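Local coordinates for protein RNA-dependent RNA Polymerase (Bombyx mori cytoplasmic polyhedrosis virus, PDB 6TZ0) that catalyses RNA-templated RNA synthesis for a double-stranded RNA virus, making plus strands in fully conservative transcription and probably also the complementary minus strands of the genome, at residues A[868-871]-A[872-875]; A[882-886]-A[887-891]; A[894-897]-A[898-902]; A[1163-1166]-A[1167-1170]; A[1172-1175]-A[1176-1180]. All coordinates share one frame; numbering follows the deposited sequence.

Contact 1 of 5, residues A[868-871]-A[872-875]; sequences GAYK and RRLL
Tyr-870 and Arg-873 run side by side and point the same way, the tyrosine CE1 lying 3.8 Å from the arginine CD, with the phenol and guanidinium planes only 8° apart. Both side chains have CG anti to the backbone N (chi1 -176° for Tyr-870 and -167° for Arg-873), which sends them off in a common direction one 3-10 turn apart. The backbone beneath them is joined by a ladder of three weak i to i+3 bonds: Arg-872 N to Ala-869 O (3.3 Å), Arg-873 N to Tyr-870 O (3.4 Å) and Leu-874 N to Lys-871 O (3.4 Å). These carry the 3-10 entry into the helix. Most of the charged ends find partners elsewhere. Lys-871 NZ bonds to the carbonyl of Tyr-845 and forms a salt bridge with Glu-861; Arg-872 NE pairs with Asp-1017; Arg-873 NH2 donates to the carbonyl of Tyr-1022, whose ring also receives a cation-pi contact. Leu-875 CD1 lies 3.9 Å above one face of the Arg-872 guanidinium. The turn leads from strand 867-868 into helix 873-878, and its Tyr-870 and Leu-874 side chains pack on helix 1174-1188.

Contact 2 of 5, residues A[882-886]-A[887-891]; sequences REMIQ and QNSMV
The carbonyl oxygen Glu-883 O lies over one face of the Gln-887 side-chain amide, 3.1 Å from CD; it accepts no bond from that amide. The same amide meets the carboxylate arm of Glu-883 with the two planes 71° apart, and stands almost perpendicular to the amide of Gln-886. As a whole it lies beside the aliphatic part of the glutamate, Gln-887 NE2 and OE1 each 3.4 Å from Glu-883 CG. In both glutamines CG sits between the backbone N and the carbonyl carbon (chi1 65° in Gln-887) and the chain bends again at chi2, folding the two amides back over the end of the helix. The backbone shows how helix 881-886 comes to a close: Gln-887 N makes a weak bond to Glu-883 O, and then Ser-889 N reaches back to Met-884 O (3.3 Å), a fairly straight bond with an N-H...O angle of 164°. Between them Asn-888 has positive phi, turning the chain out of the helix and into the loop toward helix 894-899. On the buried side Met-884 runs beneath this turn, its CG 3.3 Å from Ser-889 O and its SD 3.6 Å from Val-891 O, while its side chain also touches Leu-1021. Ile-885 and Met-890 both touch His-1203, whose NE2 makes a weak hydrogen bond to Ser-889 O.

Contact 3 of 5, residues A[894-897]-A[898-902]; sequences DDLL and HEYGF
Leu-897 and Phe-902 meet across a Schellman motif that ends helix 894-899, with Gly-901, at positive phi, as its C-prime residue. Its defining backbone bonds are Phe-902 N to Leu-897 O (3.0 Å) and Gly-901 N to His-898 O; the first has its donor nearly in line with the carbonyl, at a C=O...N angle of 175°. Upstream, His-898 N to Asp-894 O (2.9 Å), Glu-899 N to Asp-895 O and Tyr-900 N to Leu-896 O continue the helical bonding. Two apolar pairs form. Leu-896 lies alongside Tyr-900, pointing the same way, with CD1 3.7 Å from CE2, and the Leu-897 and Phe-902 side chains cross at a slant, CD1 3.6 Å from CD2. Both rings also pack edge-to-face with Phe-850, and Tyr-900 OH bonds to the carbonyl of Glu-851. Charge enters through Asp-895 and Glu-899, whose OD1 and OE2 stand 3.4 Å apart with carboxylate planes at 67°. This pairing may raise the proton affinity of one slightly, and the weak, long ion pairs of Asp-895 to Arg-853 and of Glu-899 to Arg-20 could partly offset it. At the Phe-902 ring, Leu-897 O sits at the edge, in the ring plane.

Contact 4 of 5, residues A[1163-1166]-A[1167-1170]; sequences RIPP and SYYV
Pro-1165 and Tyr-1168 lie side by side, pointing the same way, so that the pyrrolidine fills the space beside the phenol: its CD meets the ring edge, in plane, at 3.6 Å from CE2. Ile-1164 is the second bump. Its CG2 branch, anti to the backbone N, projects toward Tyr-1169, crossing that side chain at about a right angle, with CG2 3.6 Å from OH and 3.7 Å from CE2. The Pro-1166 backbone completes the hollow, its CA at the edge of the Tyr-1169 ring, 3.7 Å from CD2. Two weak backbone bonds curl the chain, Tyr-1168 N to Pro-1165 O (3.4 Å) and Tyr-1169 N to Pro-1166 O, and Tyr-1169 is the centre of an inverse gamma turn. This loop joins strand 1162-1163 to helix 1174-1188, and Ile-1164 also touches Met-1200 of strand 1196-1202. With long backbone bonds and no side-chain hydrogen bond between its two halves, the turn probably depends on packing and on the restricted backbone of its two prolines, together with its contacts to Tyr-1178.

Contact 5 of 5, residues A[1172-1175]-A[1176-1180]; sequences TQCR and ALYNI
Cys-1174 and Tyr-1178 make the tight side of this first helical turn. The cysteine CB is 3.7 Å from the ring CE2, and SG stands obliquely to the ring, 4.9 Å from its centroid and 44° off the normal, a sulfur-aromatic contact. Cys-1174 O lies over one ring face, 3.0 Å above the plane and displaced toward the rim, while accepting the backbone bond from Tyr-1178 N (2.9 Å). With CG beside the backbone N (chi1 -62°), the tyrosine ring lies back along the helix toward its start, over that carbonyl. Leu-1177 CB adds a contact at 3.3 Å from Gln-1173 O. The ring is also packed by Met-1200 and Leu-1202 of strand 1196-1202, within the beta-alpha-beta unit of helix 1174-1188. The exposed Arg-1175 marks the looser side: its extended chain meets Asn-1179 chiefly through CG, 3.9 Å from ND2, and the guanidinium and amide planes stand 88° apart. Asn-1179 N bonds to Arg-1175 O at 3.0 Å, whereas ND2 comes 2.9 Å from that oxygen at a poor angle for a hydrogen bond. With packing around Tyr-1178, whose OH bonds to Tyr-1168 O, the turn rests mainly on main-chain bonds; Arg-1175 and Asn-1179 share no side-chain hydrogen bond.

All five contacts lie in the C-terminal region of the polymerase, away from the annotated sites. Contacts 1 and 5 are buried, contact 3 is partly so, and contacts 2 and 4 are surface turns. Contact 1 opens helix 873-878, while contacts 2 and 3 close helices 881-886 and 894-899; contacts 1 and 3 touch through Leu-875 CD2 and Leu-897 CD1, 3.7 Å apart, while contacts 2 and 3 merely adjoin in the chain. Contacts 4 and 5 share one beta-alpha-beta unit, with centres 10 Å apart, and join by a probable hydrogen bond from Tyr-1178 OH to Tyr-1168 O. The largely buried basic side chains of contact 1 find partners elsewhere in the chain, whereas the exposed glutamines of contact 2 fold over a helix end.

Contact 1 of 5, residues A[868-871]-A[872-875]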
loop_
_atom_site.group_PDB
_atom_site.type_symbol
_atom_site.label_atom_id
_atom_site.label_comp_id
_atom_site.label_asym_id
_atom_site.label_seq_id
_atom_site.Cartn_x
_atom_site.Cartn_y
_atom_site.Cartn_z
ATOM N N GLY A 868 4.620 -27.754 16.005
ATOM C CA GLY A 868 5.465 -28.472 15.078
ATOM C C GLY A 868 5.563 -29.935 15.440
ATOM O O GLY A 868 4.571 -30.545 15.845
ATOM N N ALA A 869 6.760 -30.506 15.325
ATOM C CA ALA A 869 6.959 -31.918 15.617
ATOM C C ALA A 869 6.955 -32.227 17.107
ATOM O O ALA A 869 6.950 -33.406 17.473
ATOM C CB ALA A 869 8.269 -32.401 14.997
ATOM N N TYR A 870 6.952 -31.209 17.970
ATOM C CA TYR A 870 6.929 -31.441 19.408
ATOM C C TYR A 870 5.560 -31.913 19.893
ATOM O O TYR A 870 5.459 -32.457 20.997
ATOM C CB TYR A 870 7.374 -30.165 20.132
ATOM C CG TYR A 870 7.496 -30.293 21.632
ATOM C CD1 TYR A 870 8.475 -31.096 22.200
ATOM C CD2 TYR A 870 6.650 -29.588 22.480
ATOM C CE1 TYR A 870 8.593 -31.216 23.565
ATOM C CE2 TYR A 870 6.766 -29.694 23.852
ATOM C CZ TYR A 870 7.742 -30.512 24.386
ATOM O OH TYR A 870 7.863 -30.623 25.751
ATOM N N LYS A 871 4.515 -31.771 19.075
ATOM C CA LYS A 871 3.197 -32.272 19.446
ATOM C C LYS A 871 3.102 -33.794 19.367
ATOM O O LYS A 871 2.140 -34.373 19.880
ATOM C CB LYS A 871 2.133 -31.633 18.556
ATOM C CG LYS A 871 2.005 -30.139 18.731
ATOM C CD LYS A 871 1.514 -29.802 20.120
ATOM C CE LYS A 871 0.069 -30.204 20.286
ATOM N NZ LYS A 871 -0.455 -29.817 21.621
ATOM N N ARG A 872 4.080 -34.456 18.742
ATOM C CA ARG A 872 4.073 -35.912 18.654
ATOM C C ARG A 872 4.418 -36.562 19.991
ATOM O O ARG A 872 4.077 -37.728 20.216
ATOM C CB ARG A 872 5.034 -36.354 17.544
ATOM C CG ARG A 872 4.988 -37.827 17.196
ATOM C CD ARG A 872 5.808 -38.188 15.991
ATOM N NE ARG A 872 5.845 -39.639 15.832
ATOM C CZ ARG A 872 4.920 -40.350 15.197
ATOM N NH1 ARG A 872 5.042 -41.664 15.113
ATOM N NH2 ARG A 872 3.879 -39.750 14.637
ATOM N N ARG A 873 5.022 -35.810 20.911
ATOM C CA ARG A 873 5.371 -36.338 22.222
ATOM C C ARG A 873 4.141 -36.618 23.084
ATOM O O ARG A 873 4.241 -37.363 24.064
ATOM C CB ARG A 873 6.316 -35.350 22.910
ATOM C CG ARG A 873 7.024 -35.847 24.153
ATOM C CD ARG A 873 7.972 -34.803 24.684
ATOM N NE ARG A 873 8.612 -35.246 25.913
ATOM C CZ ARG A 873 8.136 -35.003 27.128
ATOM N NH1 ARG A 873 7.018 -34.312 27.279
ATOM N NH2 ARG A 873 8.780 -35.444 28.193
ATOM N N LEU A 874 2.978 -36.065 22.730
ATOM C CA LEU A 874 1.759 -36.364 23.476
ATOM C C LEU A 874 1.320 -37.810 23.278
ATOM O O LEU A 874 0.729 -38.405 24.188
ATOM C CB LEU A 874 0.648 -35.402 23.061
ATOM C CG LEU A 874 -0.650 -35.439 23.866
ATOM C CD1 LEU A 874 -0.389 -35.013 25.296
ATOM C CD2 LEU A 874 -1.707 -34.573 23.219
ATOM N N LEU A 875 1.632 -38.394 22.114
ATOM C CA LEU A 875 1.352 -39.806 21.858
ATOM C C LEU A 875 2.091 -40.710 22.831
ATOM O O LEU A 875 1.570 -41.756 23.230
ATOM C CB LEU A 875 1.761 -40.176 20.435
ATOM C CG LEU A 875 1.122 -39.502 19.227
ATOM C CD1 LEU A 875 1.831 -39.964 17.964
ATOM C CD2 LEU A 875 -0.352 -39.809 19.158
#

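Contact 2 of 5, residues A[882-886]-A[887-891]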
loop_
_atom_site.group_PDB
_atom_site.type_symbol
_atom_site.label_atom_id
_atom_site.label_comp_id
_atom_site.label_asym_id
_atom_site.label_seq_id
_atom_site.Cartn_x
_atom_site.Cartn_y
_atom_site.Cartn_z
ATOM N N ARG A 882 7.006 -42.495 31.597
ATOM C CA ARG A 882 7.829 -42.854 32.751
ATOM C C ARG A 882 7.880 -44.367 32.932
ATOM O O ARG A 882 8.955 -44.947 33.155
ATOM C CB ARG A 882 7.265 -42.157 33.994
ATOM C CG ARG A 882 8.094 -42.200 35.275
ATOM C CD ARG A 882 7.694 -43.365 36.181
ATOM N NE ARG A 882 6.264 -43.377 36.470
ATOM C CZ ARG A 882 5.597 -44.453 36.877
ATOM N NH1 ARG A 882 6.231 -45.607 37.034
ATOM N NH2 ARG A 882 4.296 -44.379 37.117
ATOM N N GLU A 883 6.720 -45.024 32.841
ATOM C CA GLU A 883 6.690 -46.481 32.874
ATOM C C GLU A 883 7.393 -47.065 31.660
ATOM O O GLU A 883 8.083 -48.084 31.763
ATOM C CB GLU A 883 5.253 -46.983 32.953
ATOM C CG GLU A 883 5.134 -48.484 33.085
ATOM C CD GLU A 883 3.705 -48.953 33.194
ATOM O OE1 GLU A 883 2.798 -48.098 33.167
ATOM O OE2 GLU A 883 3.491 -50.178 33.302
ATOM N N MET A 884 7.281 -46.394 30.518
ATOM C CA MET A 884 7.898 -46.895 29.299
ATOM C C MET A 884 9.419 -46.759 29.334
ATOM O O MET A 884 10.120 -47.515 28.653
ATOM C CB MET A 884 7.254 -46.181 28.111
ATOM C CG MET A 884 7.725 -46.563 26.732
ATOM S SD MET A 884 6.540 -46.023 25.498
ATOM C CE MET A 884 6.530 -44.265 25.767
ATOM N N ILE A 885 9.958 -45.852 30.156
ATOM C CA ILE A 885 11.409 -45.819 30.336
ATOM C C ILE A 885 11.880 -46.564 31.576
ATOM O O ILE A 885 13.098 -46.679 31.781
ATOM C CB ILE A 885 12.004 -44.395 30.422
ATOM C CG1 ILE A 885 11.596 -43.693 31.707
ATOM C CG2 ILE A 885 11.581 -43.546 29.246
ATOM C CD1 ILE A 885 12.312 -42.391 31.904
ATOM N N GLN A 886 10.974 -47.067 32.424
ATOM C CA GLN A 886 11.457 -47.865 33.549
ATOM C C GLN A 886 11.384 -49.374 33.325
ATOM O O GLN A 886 11.767 -50.125 34.227
ATOM C CB GLN A 886 10.725 -47.498 34.852
ATOM C CG GLN A 886 9.273 -47.908 34.980
ATOM C CD GLN A 886 9.076 -49.244 35.670
ATOM O OE1 GLN A 886 9.883 -49.648 36.506
ATOM N NE2 GLN A 886 7.992 -49.931 35.330
ATOM N N GLN A 887 10.911 -49.851 32.172
ATOM C CA GLN A 887 11.145 -51.241 31.792
ATOM C C GLN A 887 11.685 -51.381 30.372
ATOM O O GLN A 887 11.580 -52.467 29.787
ATOM C CB GLN A 887 9.897 -52.114 31.969
ATOM C CG GLN A 887 8.692 -51.808 31.100
ATOM C CD GLN A 887 7.592 -51.116 31.861
ATOM O OE1 GLN A 887 7.796 -50.646 32.979
ATOM N NE2 GLN A 887 6.409 -51.059 31.264
ATOM N N ASN A 888 12.249 -50.301 29.816
ATOM C CA ASN A 888 13.099 -50.329 28.616
ATOM C C ASN A 888 12.337 -50.824 27.390
ATOM O O ASN A 888 12.779 -51.736 26.691
ATOM C CB ASN A 888 14.361 -51.171 28.853
ATOM C CG ASN A 888 15.535 -50.769 27.965
ATOM O OD1 ASN A 888 16.659 -51.208 28.194
ATOM N ND2 ASN A 888 15.289 -49.918 26.977
ATOM N N SER A 889 11.178 -50.232 27.133
ATOM C CA SER A 889 10.365 -50.574 25.980
ATOM C C SER A 889 10.084 -49.322 25.165
ATOM O O SER A 889 10.352 -48.205 25.607
ATOM C CB SER A 889 9.048 -51.236 26.399
ATOM O OG SER A 889 8.225 -50.340 27.125
ATOM N N MET A 890 9.561 -49.521 23.960
ATOM C CA MET A 890 9.113 -48.429 23.107
ATOM C C MET A 890 7.717 -48.666 22.548
ATOM O O MET A 890 7.413 -48.198 21.446
ATOM C CB MET A 890 10.102 -48.205 21.963
ATOM C CG MET A 890 11.445 -47.634 22.383
ATOM S SD MET A 890 12.531 -47.362 20.972
ATOM C CE MET A 890 14.007 -46.758 21.779
ATOM N N VAL A 891 6.918 -49.436 23.266
ATOM C CA VAL A 891 5.610 -49.777 22.767
ATOM C C VAL A 891 4.567 -48.734 23.079
ATOM O O VAL A 891 4.264 -48.442 24.237
ATOM C CB VAL A 891 5.148 -51.137 23.322
ATOM C CG1 VAL A 891 3.701 -51.407 22.939
ATOM C CG2 VAL A 891 6.060 -52.245 22.820
#

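Contact 3 of 5, residues A[894-897]-A[898-902]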
loop_
_atom_site.group_PDB
_atom_site.type_symbol
_atom_site.label_atom_id
_atom_site.label_comp_id
_atom_site.label_asym_id
_atom_site.label_seq_id
_atom_site.Cartn_x
_atom_site.Cartn_y
_atom_site.Cartn_z
ATOM N N ASP A 894 -1.245 -48.833 21.760
ATOM C CA ASP A 894 -2.208 -48.472 20.725
ATOM C C ASP A 894 -3.661 -48.662 21.152
ATOM O O ASP A 894 -4.554 -48.089 20.521
ATOM C CB ASP A 894 -1.922 -49.288 19.466
ATOM C CG ASP A 894 -0.626 -48.886 18.802
ATOM O OD1 ASP A 894 -0.276 -47.691 18.863
ATOM O OD2 ASP A 894 0.056 -49.766 18.238
ATOM N N ASP A 895 -3.918 -49.439 22.203
ATOM C CA ASP A 895 -5.290 -49.643 22.661
ATOM C C ASP A 895 -5.841 -48.377 23.309
ATOM O O ASP A 895 -6.956 -47.938 22.994
ATOM C CB ASP A 895 -5.333 -50.819 23.638
ATOM C CG ASP A 895 -6.743 -51.323 23.906
ATOM O OD1 ASP A 895 -7.715 -50.809 23.310
ATOM O OD2 ASP A 895 -6.879 -52.248 24.733
ATOM N N LEU A 896 -5.070 -47.780 24.220
ATOM C CA LEU A 896 -5.489 -46.537 24.854
ATOM C C LEU A 896 -5.501 -45.384 23.860
ATOM O O LEU A 896 -6.346 -44.490 23.958
ATOM C CB LEU A 896 -4.572 -46.228 26.034
ATOM C CG LEU A 896 -4.931 -45.022 26.895
ATOM C CD1 LEU A 896 -6.297 -45.236 27.482
ATOM C CD2 LEU A 896 -3.910 -44.828 27.994
ATOM N N LEU A 897 -4.593 -45.406 22.886
ATOM C CA LEU A 897 -4.588 -44.391 21.841
ATOM C C LEU A 897 -5.774 -44.562 20.898
ATOM O O LEU A 897 -6.216 -43.592 20.276
ATOM C CB LEU A 897 -3.266 -44.451 21.065
ATOM C CG LEU A 897 -2.004 -43.686 21.502
ATOM C CD1 LEU A 897 -2.184 -42.214 21.327
ATOM C CD2 LEU A 897 -1.594 -43.947 22.938
ATOM N N HIS A 898 -6.297 -45.786 20.784
ATOM C CA HIS A 898 -7.499 -46.038 19.998
ATOM C C HIS A 898 -8.758 -45.603 20.736
ATOM O O HIS A 898 -9.691 -45.082 20.117
ATOM C CB HIS A 898 -7.587 -47.524 19.643
ATOM C CG HIS A 898 -8.818 -47.888 18.872
ATOM N ND1 HIS A 898 -8.965 -47.614 17.530
ATOM C CD2 HIS A 898 -9.968 -48.485 19.260
ATOM C CE1 HIS A 898 -10.149 -48.033 17.123
ATOM N NE2 HIS A 898 -10.777 -48.567 18.153
ATOM N N GLU A 899 -8.801 -45.814 22.054
ATOM C CA GLU A 899 -10.002 -45.483 22.819
ATOM C C GLU A 899 -10.210 -43.978 22.943
ATOM O O GLU A 899 -11.344 -43.528 23.135
ATOM C CB GLU A 899 -9.930 -46.141 24.194
ATOM C CG GLU A 899 -10.048 -47.652 24.114
ATOM C CD GLU A 899 -9.852 -48.345 25.446
ATOM O OE1 GLU A 899 -9.483 -47.672 26.424
ATOM O OE2 GLU A 899 -10.064 -49.574 25.509
ATOM N N TYR A 900 -9.143 -43.186 22.839
ATOM C CA TYR A 900 -9.288 -41.742 22.724
ATOM C C TYR A 900 -9.469 -41.279 21.286
ATOM O O TYR A 900 -9.838 -40.123 21.068
ATOM C CB TYR A 900 -8.080 -41.011 23.309
ATOM C CG TYR A 900 -7.984 -40.964 24.812
ATOM C CD1 TYR A 900 -8.769 -40.092 25.545
ATOM C CD2 TYR A 900 -7.063 -41.746 25.491
ATOM C CE1 TYR A 900 -8.668 -40.031 26.917
ATOM C CE2 TYR A 900 -6.957 -41.688 26.863
ATOM C CZ TYR A 900 -7.756 -40.831 27.568
ATOM O OH TYR A 900 -7.645 -40.780 28.934
ATOM N N GLY A 901 -9.197 -42.130 20.307
ATOM C CA GLY A 901 -9.412 -41.756 18.926
ATOM C C GLY A 901 -8.272 -41.012 18.276
ATOM O O GLY A 901 -8.498 -40.267 17.320
ATOM N N PHE A 902 -7.047 -41.185 18.774
ATOM C CA PHE A 902 -5.888 -40.587 18.120
ATOM C C PHE A 902 -5.564 -41.285 16.809
ATOM O O PHE A 902 -5.055 -40.653 15.876
ATOM C CB PHE A 902 -4.670 -40.642 19.040
ATOM C CG PHE A 902 -4.726 -39.686 20.196
ATOM C CD1 PHE A 902 -4.402 -38.359 20.019
ATOM C CD2 PHE A 902 -5.073 -40.117 21.461
ATOM C CE1 PHE A 902 -4.434 -37.474 21.072
ATOM C CE2 PHE A 902 -5.098 -39.234 22.522
ATOM C CZ PHE A 902 -4.782 -37.913 22.324
#

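Contact 4 of 5, residues A[1163-1166]-A[1167-1170]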
loop_
_atom_site.group_PDB
_atom_site.type_symbol
_atom_site.label_atom_id
_atom_site.label_comp_id
_atom_site.label_asym_id
_atom_site.label_seq_id
_atom_site.Cartn_x
_atom_site.Cartn_y
_atom_site.Cartn_z
ATOM N N ARG A 1163 18.491 -30.315 36.974
ATOM C CA ARG A 1163 19.709 -31.054 37.271
ATOM C C ARG A 1163 19.806 -32.258 36.345
ATOM O O ARG A 1163 19.002 -33.190 36.443
ATOM C CB ARG A 1163 19.734 -31.492 38.733
ATOM C CG ARG A 1163 21.013 -32.194 39.124
ATOM C CD ARG A 1163 21.090 -32.473 40.617
ATOM N NE ARG A 1163 20.124 -33.462 41.086
ATOM C CZ ARG A 1163 20.326 -34.775 41.058
ATOM N NH1 ARG A 1163 21.457 -35.264 40.574
ATOM N NH2 ARG A 1163 19.395 -35.599 41.518
ATOM N N ILE A 1164 20.782 -32.237 35.453
ATOM C CA ILE A 1164 21.026 -33.317 34.501
ATOM C C ILE A 1164 22.271 -34.064 34.953
ATOM O O ILE A 1164 23.321 -33.437 35.129
ATOM C CB ILE A 1164 21.203 -32.782 33.070
ATOM C CG1 ILE A 1164 19.932 -32.076 32.613
ATOM C CG2 ILE A 1164 21.549 -33.908 32.122
ATOM C CD1 ILE A 1164 20.121 -31.243 31.386
ATOM N N PRO A 1165 22.196 -35.375 35.178
ATOM C CA PRO A 1165 23.380 -36.141 35.593
ATOM C C PRO A 1165 24.417 -36.203 34.488
ATOM O O PRO A 1165 24.071 -36.346 33.307
ATOM C CB PRO A 1165 22.807 -37.532 35.895
ATOM C CG PRO A 1165 21.382 -37.283 36.201
ATOM C CD PRO A 1165 20.967 -36.170 35.297
ATOM N N PRO A 1166 25.705 -36.102 34.835
ATOM C CA PRO A 1166 26.744 -35.956 33.801
ATOM C C PRO A 1166 27.057 -37.227 33.035
ATOM O O PRO A 1166 27.812 -37.159 32.059
ATOM C CB PRO A 1166 27.961 -35.487 34.601
ATOM C CG PRO A 1166 27.735 -36.021 35.965
ATOM C CD PRO A 1166 26.258 -35.979 36.194
ATOM N N SER A 1167 26.509 -38.375 33.424
ATOM C CA SER A 1167 26.734 -39.611 32.689
ATOM C C SER A 1167 25.920 -39.696 31.403
ATOM O O SER A 1167 26.091 -40.657 30.647
ATOM C CB SER A 1167 26.421 -40.819 33.577
ATOM O OG SER A 1167 25.043 -40.892 33.888
ATOM N N TYR A 1168 25.043 -38.728 31.137
ATOM C CA TYR A 1168 24.278 -38.716 29.900
ATOM C C TYR A 1168 24.962 -37.950 28.782
ATOM O O TYR A 1168 24.591 -38.119 27.617
ATOM C CB TYR A 1168 22.894 -38.108 30.123
ATOM C CG TYR A 1168 22.010 -38.883 31.061
ATOM C CD1 TYR A 1168 21.568 -40.155 30.732
ATOM C CD2 TYR A 1168 21.540 -38.309 32.230
ATOM C CE1 TYR A 1168 20.738 -40.859 31.573
ATOM C CE2 TYR A 1168 20.701 -39.004 33.074
ATOM C CZ TYR A 1168 20.304 -40.275 32.740
ATOM O OH TYR A 1168 19.471 -40.967 33.581
ATOM N N TYR A 1169 25.943 -37.118 29.105
ATOM C CA TYR A 1169 26.655 -36.318 28.112
ATOM C C TYR A 1169 27.618 -37.227 27.363
ATOM O O TYR A 1169 28.776 -37.396 27.740
ATOM C CB TYR A 1169 27.371 -35.160 28.788
ATOM C CG TYR A 1169 26.421 -34.136 29.349
ATOM C CD1 TYR A 1169 25.926 -33.116 28.554
ATOM C CD2 TYR A 1169 25.999 -34.204 30.666
ATOM C CE1 TYR A 1169 25.050 -32.182 29.061
ATOM C CE2 TYR A 1169 25.121 -33.274 31.182
ATOM C CZ TYR A 1169 24.652 -32.268 30.373
ATOM O OH TYR A 1169 23.780 -31.339 30.883
ATOM N N VAL A 1170 27.121 -37.826 26.282
ATOM C CA VAL A 1170 27.871 -38.795 25.496
ATOM C C VAL A 1170 28.145 -38.309 24.088
ATOM O O VAL A 1170 28.706 -39.064 23.283
ATOM C CB VAL A 1170 27.152 -40.156 25.456
ATOM C CG1 VAL A 1170 26.985 -40.699 26.858
ATOM C CG2 VAL A 1170 25.809 -40.022 24.767
#

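Contact 5 of 5, residues A[1172-1175]-A[1176-1180]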
loop_
_atom_site.group_PDB
_atom_site.type_symbol
_atom_site.label_atom_id
_atom_site.label_comp_id
_atom_site.label_asym_id
_atom_site.label_seq_id
_atom_site.Cartn_x
_atom_site.Cartn_y
_atom_site.Cartn_z
ATOM N N THR A 1172 28.775 -34.439 21.510
ATOM C CA THR A 1172 29.019 -33.002 21.471
ATOM C C THR A 1172 27.747 -32.184 21.316
ATOM O O THR A 1172 27.770 -30.977 21.572
ATOM C CB THR A 1172 29.989 -32.673 20.335
ATOM O OG1 THR A 1172 30.301 -31.275 20.357
ATOM C CG2 THR A 1172 29.392 -33.039 18.989
ATOM N N GLN A 1173 26.644 -32.809 20.917
ATOM C CA GLN A 1173 25.366 -32.140 20.746
ATOM C C GLN A 1173 24.335 -32.616 21.758
ATOM O O GLN A 1173 23.134 -32.544 21.495
ATOM C CB GLN A 1173 24.883 -32.347 19.316
ATOM C CG GLN A 1173 24.860 -33.796 18.908
ATOM C CD GLN A 1173 24.583 -33.962 17.438
ATOM O OE1 GLN A 1173 24.322 -32.991 16.733
ATOM N NE2 GLN A 1173 24.638 -35.199 16.962
ATOM N N CYS A 1174 24.788 -33.110 22.910
ATOM C CA CYS A 1174 23.880 -33.456 23.993
ATOM C C CYS A 1174 23.475 -32.244 24.810
ATOM O O CYS A 1174 22.350 -32.202 25.310
ATOM C CB CYS A 1174 24.513 -34.491 24.919
ATOM S SG CYS A 1174 24.673 -36.135 24.227
ATOM N N ARG A 1175 24.366 -31.259 24.944
ATOM C CA ARG A 1175 24.146 -30.162 25.882
ATOM C C ARG A 1175 22.999 -29.266 25.436
ATOM O O ARG A 1175 22.059 -29.019 26.203
ATOM C CB ARG A 1175 25.439 -29.364 26.046
ATOM C CG ARG A 1175 25.397 -28.267 27.097
ATOM C CD ARG A 1175 26.774 -27.649 27.283
ATOM N NE ARG A 1175 26.796 -26.638 28.336
ATOM C CZ ARG A 1175 26.624 -25.334 28.136
ATOM N NH1 ARG A 1175 26.430 -24.864 26.914
ATOM N NH2 ARG A 1175 26.660 -24.497 29.162
ATOM N N ALA A 1176 23.035 -28.818 24.181
ATOM C CA ALA A 1176 21.967 -27.997 23.626
ATOM C C ALA A 1176 20.655 -28.756 23.501
ATOM O O ALA A 1176 19.584 -28.177 23.707
ATOM C CB ALA A 1176 22.388 -27.471 22.259
ATOM N N LEU A 1177 20.751 -30.044 23.180
ATOM C CA LEU A 1177 19.586 -30.912 23.051
ATOM C C LEU A 1177 18.853 -31.065 24.377
ATOM O O LEU A 1177 17.629 -31.001 24.421
ATOM C CB LEU A 1177 20.006 -32.287 22.537
ATOM C CG LEU A 1177 18.897 -33.332 22.431
ATOM C CD1 LEU A 1177 17.923 -32.967 21.326
ATOM C CD2 LEU A 1177 19.485 -34.710 22.184
ATOM N N TYR A 1178 19.600 -31.253 25.460
ATOM C CA TYR A 1178 18.991 -31.379 26.779
ATOM C C TYR A 1178 18.496 -30.030 27.285
ATOM O O TYR A 1178 17.507 -29.973 28.027
ATOM C CB TYR A 1178 19.991 -31.973 27.768
ATOM C CG TYR A 1178 20.491 -33.368 27.457
ATOM C CD1 TYR A 1178 19.799 -34.217 26.604
ATOM C CD2 TYR A 1178 21.694 -33.817 27.988
ATOM C CE1 TYR A 1178 20.278 -35.477 26.311
ATOM C CE2 TYR A 1178 22.180 -35.072 27.698
ATOM C CZ TYR A 1178 21.468 -35.896 26.858
ATOM O OH TYR A 1178 21.940 -37.152 26.570
ATOM N N ASN A 1179 19.165 -28.940 26.888
ATOM C CA ASN A 1179 18.668 -27.604 27.207
ATOM C C ASN A 1179 17.333 -27.333 26.534
ATOM O O ASN A 1179 16.447 -26.713 27.127
ATOM C CB ASN A 1179 19.683 -26.543 26.787
ATOM C CG ASN A 1179 20.901 -26.524 27.666
ATOM O OD1 ASN A 1179 20.807 -26.714 28.874
ATOM N ND2 ASN A 1179 22.053 -26.264 27.071
ATOM N N ILE A 1180 17.172 -27.799 25.295
ATOM C CA ILE A 1180 15.896 -27.667 24.596
ATOM C C ILE A 1180 14.819 -28.506 25.270
ATOM O O ILE A 1180 13.673 -28.057 25.417
ATOM C CB ILE A 1180 16.080 -28.023 23.108
ATOM C CG1 ILE A 1180 16.816 -26.889 22.398
ATOM C CG2 ILE A 1180 14.772 -28.353 22.421
ATOM C CD1 ILE A 1180 17.203 -27.202 21.004
#